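Local coordinates for methyl-accepting chemotaxis protein (Vibrio parahaemolyticus, PDB 4EXO) that probably senses small molecules in the periplasm for chemotaxis through a PAS-like Cache domain whose pocket holds pyruvic acid, at residues Lys16-Tyr21 / Leu138-Tyr143; Ser40-Ala45 / Gln132-Val137; Glu55-Phe60 / Trp113-Ile118. All coordinates share one frame; numbering follows the deposited sequence.

Contact 1: Lys16-Tyr21 / Leu138-Tyr143; sequences KELKAY and LGTGIY
Leu-18 of the long N-terminal helix meets Ile-142 and Gly-141 of strand 138-143, and Leu-18 and Ile-142 together make the main part of the interface. From CB, which points at the strand, the leucine side chain leads to CG, set anti to the carbonyl carbon (chi1 -77°). Leu-18 CG already touches Ile-142, with the CD1 methyl of Ile-142 3.8 Å away. The CD2 branch of Leu-18 goes deepest: it lies 3.6 Å from Gly-141 CA and 3.7 Å from Ile-142 CG1, while Thr-140 CG2 approaches it at 3.9 Å. Glycine suits position 141 because its bare CA lets a leucine methyl come right up to the strand backbone.

Ile-142 answers with an extended chain that crosses Leu-18 obliquely. It has two conformers, and its contacts here belong to the one described. Its CD1 tip meets two further residues of the helix, Glu-17 OE1 at 3.7 Å and the edge of the Tyr-21 ring at 4.5 Å from CE2. Glu-17 OE1 also forms a salt bridge with Arg-14 NH1, which probably eases the placing of a carboxylate beside a methyl. Thr-140 likewise divides its two branches: CG2 serves the apolar interface, whereas OG1 is hydrogen-bonded to the carbonyl oxygen of Tyr-59.

Tyr-21 and Ala-20 also pack against Ala-20 and Tyr-21 of the second subunit, placing this turn of the helix at the dimer interface. Within the contact the helix runs roughly antiparallel to the strand, at 146°, and the two short axes come within 8.9 Å at their closest approach, a separation filled by one layer of mainly apolar side chains. A long N-terminal helix packed along a face of an antiparallel sheet in this way is characteristic of the PAS-like Cache domains found in the periplasmic part of chemoreceptors.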
loop_
_atom_site.group_PDB
_atom_site.type_symbol
_atom_site.label_atom_id
_atom_site.label_comp_id
_atom_site.label_asym_id
_atom_site.label_seq_id
_atom_site.Cartn_x
_atom_site.Cartn_y
_atom_site.Cartn_z
ATOM N N LYS A 16 -2.351 -12.216 4.482
ATOM C CA LYS A 16 -1.000 -11.639 4.456
ATOM C C LYS A 16 -0.983 -10.309 3.678
ATOM O O LYS A 16 -0.366 -9.318 4.104
ATOM C CB LYS A 16 -0.023 -12.644 3.838
ATOM C CG LYS A 16 1.443 -12.299 4.057
ATOM C CD LYS A 16 2.332 -13.557 3.756
ATOM C CE LYS A 16 3.805 -13.335 4.127
ATOM N NZ LYS A 16 4.462 -12.274 3.274
ATOM N N GLU A 17 -1.669 -10.287 2.538
ATOM C CA GLU A 17 -1.787 -9.071 1.713
ATOM C C GLU A 17 -2.468 -7.947 2.526
ATOM O O GLU A 17 -2.026 -6.797 2.519
ATOM C CB GLU A 17 -2.625 -9.365 0.454
ATOM C CG GLU A 17 -1.918 -10.228 -0.607
ATOM C CD GLU A 17 -2.862 -10.908 -1.612
ATOM O OE1 GLU A 17 -3.936 -10.362 -1.915
ATOM O OE2 GLU A 17 -2.523 -12.020 -2.116
ATOM N N LEU A 18 -3.560 -8.287 3.200
ATOM C CA LEU A 18 -4.298 -7.297 3.977
ATOM C C LEU A 18 -3.408 -6.646 5.034
ATOM O O LEU A 18 -3.472 -5.448 5.260
ATOM C CB LEU A 18 -5.541 -7.937 4.610
ATOM C CG LEU A 18 -6.723 -8.158 3.634
ATOM C CD1 LEU A 18 -7.728 -9.045 4.301
ATOM C CD2 LEU A 18 -7.353 -6.782 3.274
ATOM N N LYS A 19 -2.599 -7.439 5.718
ATOM C CA LYS A 19 -1.677 -6.866 6.720
ATOM C C LYS A 19 -0.672 -5.882 6.097
ATOM O O LYS A 19 -0.362 -4.845 6.681
ATOM C CB LYS A 19 -0.990 -7.981 7.530
ATOM C CG LYS A 19 -2.011 -8.665 8.485
ATOM C CD LYS A 19 -1.378 -9.669 9.414
ATOM C CE LYS A 19 -2.323 -9.989 10.600
ATOM N NZ LYS A 19 -2.213 -9.062 11.813
ATOM N N ALA A 20 -0.186 -6.200 4.907
ATOM C CA ALA A 20 0.706 -5.308 4.141
ATOM C C ALA A 20 0.006 -4.019 3.729
ATOM O O ALA A 20 0.539 -2.916 3.904
ATOM C CB ALA A 20 1.258 -6.028 2.873
ATOM N N TYR A 21 -1.181 -4.145 3.151
ATOM C CA TYR A 21 -1.926 -2.946 2.735
ATOM C C TYR A 21 -2.225 -2.069 3.931
ATOM O O TYR A 21 -2.117 -0.845 3.834
ATOM C CB TYR A 21 -3.264 -3.349 2.084
ATOM C CG TYR A 21 -3.106 -4.220 0.820
ATOM C CD1 TYR A 21 -2.050 -4.007 -0.058
ATOM C CD2 TYR A 21 -4.036 -5.216 0.517
ATOM C CE1 TYR A 21 -1.905 -4.758 -1.218
ATOM C CE2 TYR A 21 -3.909 -5.981 -0.643
ATOM C CZ TYR A 21 -2.849 -5.743 -1.499
ATOM O OH TYR A 21 -2.694 -6.508 -2.631
ATOM N N LEU A 138 -9.369 1.640 11.809
ATOM C CA LEU A 138 -9.071 1.840 10.373
ATOM C C LEU A 138 -9.080 0.462 9.714
ATOM O O LEU A 138 -8.396 -0.431 10.192
ATOM C CB LEU A 138 -7.684 2.467 10.217
ATOM C CG LEU A 138 -7.138 2.681 8.787
ATOM C CD1 LEU A 138 -8.048 3.667 8.013
ATOM C CD2 LEU A 138 -5.684 3.196 8.801
ATOM N N GLY A 139 -9.812 0.311 8.611
ATOM C CA GLY A 139 -10.005 -1.011 8.007
ATOM C C GLY A 139 -9.922 -1.007 6.490
ATOM O O GLY A 139 -10.049 0.040 5.867
ATOM N N THR A 140 -9.714 -2.185 5.913
ATOM C CA THR A 140 -9.827 -2.377 4.485
ATOM C C THR A 140 -10.293 -3.825 4.312
ATOM O O THR A 140 -10.710 -4.470 5.292
ATOM C CB THR A 140 -8.483 -2.074 3.724
ATOM O OG1 THR A 140 -8.710 -2.263 2.306
ATOM C CG2 THR A 140 -7.364 -3.024 4.157
ATOM N N GLY A 141 -10.259 -4.356 3.096
ATOM C CA GLY A 141 -10.771 -5.723 2.895
ATOM C C GLY A 141 -10.527 -6.222 1.491
ATOM O O GLY A 141 -10.144 -5.448 0.604
ATOM N N ILE A 142 -10.698 -7.530 1.309
ATOM C CA ILE A 142 -10.652 -8.159 -0.021
ATOM C C ILE A 142 -11.993 -8.865 -0.257
ATOM O O ILE A 142 -12.564 -9.440 0.685
ATOM C CB ILE A 142 -9.466 -9.141 -0.113
ATOM C CG1 ILE A 142 -8.149 -8.369 0.036
ATOM C CG2 ILE A 142 -9.478 -9.932 -1.413
ATOM C CD1 ILE A 142 -6.929 -9.233 -0.027
ATOM N N TYR A 143 -12.499 -8.841 -1.487
ATOM C CA TYR A 143 -13.799 -9.491 -1.753
ATOM C C TYR A 143 -13.584 -10.966 -2.082
ATOM O O TYR A 143 -12.635 -11.321 -2.762
ATOM C CB TYR A 143 -14.583 -8.732 -2.838
ATOM C CG TYR A 143 -15.039 -7.380 -2.287
ATOM C CD1 TYR A 143 -16.312 -7.242 -1.704
ATOM C CD2 TYR A 143 -14.198 -6.272 -2.294
ATOM C CE1 TYR A 143 -16.728 -6.036 -1.162
ATOM C CE2 TYR A 143 -14.605 -5.053 -1.749
ATOM C CZ TYR A 143 -15.863 -4.937 -1.194
ATOM O OH TYR A 143 -16.278 -3.732 -0.658
#

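Contact 2: Ser40-Ala45 / Gln132-Val137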
loop_
_atom_site.group_PDB
_atom_site.type_symbol
_atom_site.label_atom_id
_atom_site.label_comp_id
_atom_site.label_asym_id
_atom_site.label_seq_id
_atom_site.Cartn_x
_atom_site.Cartn_y
_atom_site.Cartn_z
ATOM N N SER A 40 -5.515 18.041 15.137
ATOM C CA SER A 40 -5.102 18.990 14.094
ATOM C C SER A 40 -4.881 18.362 12.710
ATOM O O SER A 40 -5.153 18.991 11.685
ATOM C CB SER A 40 -3.824 19.755 14.506
ATOM O OG SER A 40 -2.720 18.874 14.756
ATOM N N ASN A 41 -4.391 17.130 12.683
ATOM C CA ASN A 41 -3.947 16.532 11.424
ATOM C C ASN A 41 -4.908 15.482 10.864
ATOM O O ASN A 41 -4.617 14.865 9.830
ATOM C CB ASN A 41 -2.554 15.914 11.619
ATOM C CG ASN A 41 -1.452 16.962 11.642
ATOM O OD1 ASN A 41 -1.607 18.067 11.090
ATOM N ND2 ASN A 41 -0.325 16.619 12.262
ATOM N N LYS A 42 -6.041 15.277 11.541
ATOM C CA LYS A 42 -6.985 14.226 11.149
ATOM C C LYS A 42 -7.518 14.478 9.747
ATOM O O LYS A 42 -7.624 13.543 8.933
ATOM C CB LYS A 42 -8.159 14.154 12.117
ATOM C CG LYS A 42 -7.907 13.439 13.418
ATOM C CD LYS A 42 -9.189 13.591 14.224
ATOM C CE LYS A 42 -9.369 12.562 15.275
ATOM N NZ LYS A 42 -10.684 12.860 15.985
ATOM N N GLN A 43 -7.843 15.742 9.450
ATOM C CA GLN A 43 -8.386 16.073 8.146
ATOM C C GLN A 43 -7.392 15.745 7.038
ATOM O O GLN A 43 -7.765 15.173 6.002
ATOM C CB GLN A 43 -8.822 17.549 8.062
ATOM C CG GLN A 43 -9.354 17.937 6.708
ATOM C CD GLN A 43 -10.647 17.170 6.349
ATOM O OE1 GLN A 43 -11.530 16.986 7.195
ATOM N NE2 GLN A 43 -10.741 16.710 5.092
ATOM N N ALA A 44 -6.134 16.121 7.241
ATOM C CA ALA A 44 -5.104 15.822 6.238
ATOM C C ALA A 44 -4.874 14.302 6.063
ATOM O O ALA A 44 -4.607 13.815 4.941
ATOM C CB ALA A 44 -3.783 16.536 6.606
ATOM N N ALA A 45 -4.944 13.565 7.175
ATOM C CA ALA A 45 -4.814 12.102 7.115
ATOM C C ALA A 45 -6.008 11.477 6.392
ATOM O O ALA A 45 -5.835 10.552 5.602
ATOM C CB ALA A 45 -4.668 11.515 8.508
ATOM N N GLN A 132 -5.216 4.393 18.458
ATOM C CA GLN A 132 -5.887 4.867 19.673
ATOM C C GLN A 132 -5.901 6.393 19.853
ATOM O O GLN A 132 -6.842 6.938 20.449
ATOM C CB GLN A 132 -5.288 4.172 20.904
ATOM C CG GLN A 132 -3.802 4.433 21.073
ATOM C CD GLN A 132 -3.513 5.692 21.912
ATOM O OE1 GLN A 132 -4.429 6.305 22.509
ATOM N NE2 GLN A 132 -2.242 6.092 21.935
ATOM N N LYS A 133 -4.881 7.084 19.335
ATOM C CA LYS A 133 -4.750 8.542 19.520
ATOM C C LYS A 133 -5.945 9.275 18.951
ATOM O O LYS A 133 -6.425 10.239 19.536
ATOM C CB LYS A 133 -3.484 9.064 18.848
ATOM C CG LYS A 133 -3.227 10.557 19.108
ATOM C CD LYS A 133 -1.954 11.070 18.395
ATOM C CE LYS A 133 -0.720 10.295 18.764
ATOM N NZ LYS A 133 0.477 11.028 18.181
ATOM N N TRP A 134 -6.439 8.777 17.812
ATOM C CA TRP A 134 -7.624 9.321 17.164
ATOM C C TRP A 134 -8.938 8.545 17.384
ATOM O O TRP A 134 -9.986 8.975 16.880
ATOM C CB TRP A 134 -7.332 9.440 15.667
ATOM C CG TRP A 134 -6.342 10.507 15.384
ATOM C CD1 TRP A 134 -5.899 11.480 16.252
ATOM C CD2 TRP A 134 -5.689 10.744 14.148
ATOM N NE1 TRP A 134 -4.992 12.300 15.620
ATOM C CE2 TRP A 134 -4.850 11.868 14.323
ATOM C CE3 TRP A 134 -5.723 10.108 12.902
ATOM C CZ2 TRP A 134 -4.059 12.378 13.289
ATOM C CZ3 TRP A 134 -4.931 10.618 11.878
ATOM C CH2 TRP A 134 -4.111 11.732 12.077
ATOM N N ASP A 135 -8.878 7.451 18.149
ATOM C CA ASP A 135 -9.962 6.485 18.308
ATOM C C ASP A 135 -10.488 6.088 16.913
ATOM O O ASP A 135 -11.694 6.150 16.666
ATOM C CB ASP A 135 -11.116 7.052 19.172
ATOM C CG ASP A 135 -12.143 6.013 19.549
ATOM O OD1 ASP A 135 -11.762 4.850 19.824
ATOM O OD2 ASP A 135 -13.368 6.352 19.587
ATOM N N TRP A 136 -9.584 5.729 16.004
ATOM C CA TRP A 136 -9.991 5.205 14.697
ATOM C C TRP A 136 -9.713 3.724 14.632
ATOM O O TRP A 136 -8.571 3.284 14.829
ATOM C CB TRP A 136 -9.269 5.885 13.536
ATOM C CG TRP A 136 -9.709 7.292 13.226
ATOM C CD1 TRP A 136 -10.694 8.021 13.842
ATOM C CD2 TRP A 136 -9.171 8.127 12.200
ATOM N NE1 TRP A 136 -10.794 9.269 13.258
ATOM C CE2 TRP A 136 -9.852 9.362 12.262
ATOM C CE3 TRP A 136 -8.174 7.952 11.231
ATOM C CZ2 TRP A 136 -9.589 10.406 11.361
ATOM C CZ3 TRP A 136 -7.887 9.006 10.361
ATOM C CH2 TRP A 136 -8.590 10.206 10.433
ATOM N N VAL A 137 -10.767 2.977 14.308
ATOM C CA VAL A 137 -10.655 1.608 13.831
ATOM C C VAL A 137 -10.588 1.745 12.315
ATOM O O VAL A 137 -11.609 2.003 11.652
ATOM C CB VAL A 137 -11.874 0.777 14.258
ATOM C CG1 VAL A 137 -11.793 -0.647 13.665
ATOM C CG2 VAL A 137 -11.964 0.699 15.789
HETATM O O HOH W 1 -12.389 11.675 13.760
#
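A water molecule joins Lys-42 to Trp-136 by accepting two hydrogen bonds, one from Trp-136 NE1 at 2.9 Å and one from Lys-42 NZ at 3.0 Å. It lies in the plane of the indole of Trp-136, at its edge. Lysine suits the site because its long methylene chain can pack on an aromatic surface while the ammonium group stays with water. Lys-42 CG is carried over the face of Trp-134, 3.6 Å from the centroid of the five-membered ring and only 13° off its normal, a clear CH-pi contact. Beyond CG the lysine chain is extended, which brings Lys-42 CE to 3.7 Å from Trp-134 CG.

Trp-136 belongs to a G1 beta bulge with Asp-135, opposite Leu-131, where the chain turns from strand 120-131 into strand 136-143; Trp-134 directly precedes it. The start of helix 42-51 is thus packed against a hairpin turn at one end of the sheet.

Ala-45, one turn further along the helix, is small enough for its CB to sit at the edge of Trp-134, 3.5 Å from CZ3. Trp-134 CE3 in turn lies over a face of Trp-136, offset toward the rim, while Trp-134 NE1 is hydrogen-bonded to Asp-36 OD2.

Contact 3: Glu55-Phe60 / Trp113-Ile118. With PYR (pyruvic acid), chain B.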
loop_
_atom_site.group_PDB
_atom_site.type_symbol
_atom_site.label_atom_id
_atom_site.label_comp_id
_atom_site.label_asym_id
_atom_site.label_seq_id
_atom_site.Cartn_x
_atom_site.Cartn_y
_atom_site.Cartn_z
ATOM N N GLU A 55 -6.533 -1.727 -5.558
ATOM C CA GLU A 55 -7.269 -2.135 -6.759
ATOM C C GLU A 55 -8.596 -1.373 -6.679
ATOM O O GLU A 55 -8.878 -0.674 -5.696
ATOM C CB GLU A 55 -7.493 -3.653 -6.827
ATOM C CG GLU A 55 -8.234 -4.231 -5.597
ATOM C CD GLU A 55 -8.447 -5.747 -5.693
ATOM O OE1 GLU A 55 -9.233 -6.182 -6.562
ATOM O OE2 GLU A 55 -7.835 -6.493 -4.899
ATOM N N SER A 56 -9.409 -1.467 -7.722
ATOM C CA SER A 56 -10.676 -0.735 -7.736
ATOM C C SER A 56 -11.543 -1.013 -6.503
ATOM O O SER A 56 -12.194 -0.081 -5.954
ATOM C CB SER A 56 -11.458 -1.032 -9.020
ATOM O OG SER A 56 -10.838 -0.340 -10.101
ATOM N N ASP A 57 -11.482 -2.253 -6.011
ATOM C CA ASP A 57 -12.294 -2.641 -4.844
ATOM C C ASP A 57 -11.509 -2.578 -3.529
ATOM O O ASP A 57 -11.974 -3.078 -2.523
ATOM C CB ASP A 57 -12.797 -4.069 -5.037
ATOM C CG ASP A 57 -13.866 -4.160 -6.131
ATOM O OD1 ASP A 57 -14.753 -3.289 -6.154
ATOM O OD2 ASP A 57 -13.818 -5.099 -6.946
ATOM N N GLY A 58 -10.320 -1.996 -3.570
ATOM C CA GLY A 58 -9.373 -2.066 -2.452
ATOM C C GLY A 58 -9.172 -0.691 -1.854
ATOM O O GLY A 58 -8.382 0.094 -2.379
ATOM N N TYR A 59 -9.865 -0.396 -0.740
ATOM C CA TYR A 59 -9.934 0.965 -0.192
ATOM C C TYR A 59 -10.043 0.938 1.332
ATOM O O TYR A 59 -10.279 -0.135 1.925
ATOM C CB TYR A 59 -11.196 1.693 -0.757
ATOM C CG TYR A 59 -12.502 1.016 -0.322
ATOM C CD1 TYR A 59 -13.132 1.381 0.870
ATOM C CD2 TYR A 59 -13.067 -0.023 -1.088
ATOM C CE1 TYR A 59 -14.338 0.759 1.296
ATOM C CE2 TYR A 59 -14.279 -0.671 -0.698
ATOM C CZ TYR A 59 -14.903 -0.256 0.509
ATOM O OH TYR A 59 -16.067 -0.872 0.911
ATOM N N PHE A 60 -9.880 2.116 1.953
ATOM C CA PHE A 60 -9.988 2.258 3.409
ATOM C C PHE A 60 -11.304 2.863 3.897
ATOM O O PHE A 60 -11.929 3.706 3.202
ATOM C CB PHE A 60 -8.869 3.153 3.941
ATOM C CG PHE A 60 -7.520 2.535 3.868
ATOM C CD1 PHE A 60 -7.117 1.598 4.823
ATOM C CD2 PHE A 60 -6.640 2.899 2.854
ATOM C CE1 PHE A 60 -5.850 1.017 4.779
ATOM C CE2 PHE A 60 -5.340 2.325 2.781
ATOM C CZ PHE A 60 -4.944 1.368 3.739
ATOM N N TRP A 113 -20.625 -6.488 2.033
ATOM C CA TRP A 113 -20.644 -5.049 1.911
ATOM C C TRP A 113 -20.726 -4.702 0.416
ATOM O O TRP A 113 -20.364 -5.515 -0.468
ATOM C CB TRP A 113 -19.373 -4.432 2.532
ATOM C CG TRP A 113 -19.529 -2.964 2.822
ATOM C CD1 TRP A 113 -19.229 -1.914 1.971
ATOM C CD2 TRP A 113 -20.035 -2.373 4.028
ATOM N NE1 TRP A 113 -19.532 -0.719 2.585
ATOM C CE2 TRP A 113 -20.001 -0.968 3.853
ATOM C CE3 TRP A 113 -20.499 -2.904 5.257
ATOM C CZ2 TRP A 113 -20.441 -0.070 4.836
ATOM C CZ3 TRP A 113 -20.928 -2.000 6.247
ATOM C CH2 TRP A 113 -20.879 -0.603 6.037
ATOM N N HIS A 114 -21.172 -3.485 0.138
ATOM C CA HIS A 114 -21.096 -2.934 -1.220
ATOM C C HIS A 114 -19.700 -3.212 -1.812
ATOM O O HIS A 114 -18.674 -2.953 -1.182
ATOM C CB HIS A 114 -21.340 -1.433 -1.152
ATOM C CG HIS A 114 -21.080 -0.702 -2.441
ATOM N ND1 HIS A 114 -19.882 -0.074 -2.711
ATOM C CD2 HIS A 114 -21.893 -0.433 -3.489
ATOM C CE1 HIS A 114 -19.960 0.533 -3.884
ATOM N NE2 HIS A 114 -21.180 0.346 -4.368
ATOM N N LYS A 115 -19.674 -3.732 -3.033
ATOM C CA LYS A 115 -18.430 -3.953 -3.756
ATOM C C LYS A 115 -18.385 -2.954 -4.948
ATOM O O LYS A 115 -19.237 -3.029 -5.841
ATOM C CB LYS A 115 -18.419 -5.391 -4.291
ATOM C CG LYS A 115 -17.184 -5.748 -5.118
ATOM C CD LYS A 115 -17.204 -7.241 -5.507
ATOM C CE LYS A 115 -15.986 -7.600 -6.344
ATOM N NZ LYS A 115 -15.948 -9.059 -6.733
ATOM N N PRO A 116 -17.424 -2.007 -4.946
ATOM C CA PRO A 116 -17.428 -0.938 -5.962
ATOM C C PRO A 116 -17.586 -1.424 -7.392
ATOM O O PRO A 116 -18.400 -0.845 -8.142
ATOM C CB PRO A 116 -16.082 -0.236 -5.743
ATOM C CG PRO A 116 -15.918 -0.321 -4.184
ATOM C CD PRO A 116 -16.431 -1.758 -3.869
ATOM N N THR A 117 -16.856 -2.460 -7.795
ATOM C CA THR A 117 -16.836 -2.818 -9.221
ATOM C C THR A 117 -18.158 -3.405 -9.753
ATOM O O THR A 117 -18.288 -3.592 -10.969
ATOM C CB THR A 117 -15.664 -3.775 -9.586
ATOM O OG1 THR A 117 -15.716 -4.959 -8.773
ATOM C CG2 THR A 117 -14.285 -3.075 -9.430
ATOM N N ILE A 118 -19.106 -3.742 -8.869
ATOM C CA ILE A 118 -20.439 -4.233 -9.300
ATOM C C ILE A 118 -21.586 -3.444 -8.675
ATOM O O ILE A 118 -22.767 -3.733 -8.925
ATOM C CB ILE A 118 -20.656 -5.760 -9.004
ATOM C CG1 ILE A 118 -20.545 -6.056 -7.484
ATOM C CG2 ILE A 118 -19.668 -6.602 -9.824
ATOM C CD1 ILE A 118 -20.912 -7.559 -7.079
HETATM C C PYR B . -16.651 -1.220 4.430
HETATM O O PYR B . -16.356 -2.483 4.207
HETATM O OXT PYR B . -16.555 -0.359 3.435
HETATM C CA PYR B . -17.077 -0.782 5.706
HETATM O O3 PYR B . -17.342 0.465 5.830
HETATM C CB PYR B . -17.267 -1.697 6.910
HETATM O O HOH W 2 -18.145 0.316 -0.471
#
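Asp-57 holds Thr-117 by two hydrogen bonds, one to each carboxylate oxygen. Thr-117 N donates to Asp-57 OD1 at 2.8 Å, and Thr-117 OG1 donates to Asp-57 OD2 at 2.6 Å. Both oxygens use their syn lone pairs, so the carboxylate receives the residue as a two-pronged acceptor, a task that suits a short aspartate presented by the type I beta turn from Glu-55 to Gly-58. Lys-115 NZ is 4.5 Å from Asp-57 OD2, too far for a salt bridge; it pairs instead with Asp-145. A water donates to Tyr-59 OH and is hydrogen-bonded to His-114 ND1.

Among the apolar contacts, Pro-116 CG rests 3.9 Å from Tyr-59 CE2, while Ser-56 CB meets the Thr-117 methyl CG2 at 3.5 Å.

Tyr-59 and Trp-113 both touch the pyruvic acid and so line its pocket together. Tyr-59 OH donates a hydrogen bond of 2.6 Å to pyruvate OXT, which lies at the edge of the ring and in its plane. Trp-113 instead offers a face, with pyruvate C 3.3 Å above its plane, offset toward the rim.

Lys-124 from strand 120-131, Tyr-63 and His-72 supply further hydrogen bonds to the pyruvate, and helix 94-104 packs on Trp-113.

From the N terminus, helix 2-28 supplies the first half of contact 1, whose partner is the last strand of the chain, in the middle of the sheet; this contact therefore closes a loop over most of the chain. Contact 2 is nested inside it, beginning at helix 42-51 and ending where strand 136-143 starts. Contact 3 is nested in turn within contact 2, joining the loop before strand 61-63 to the end of strand 108-115. None cross. Contacts 1 and 2 share strand 136-143, with centres about 19 Å apart. Contacts 1 and 3 touch directly, through Tyr-143 OH with His-114 O, tying the N-terminal helix, central strand and ligand pocket together.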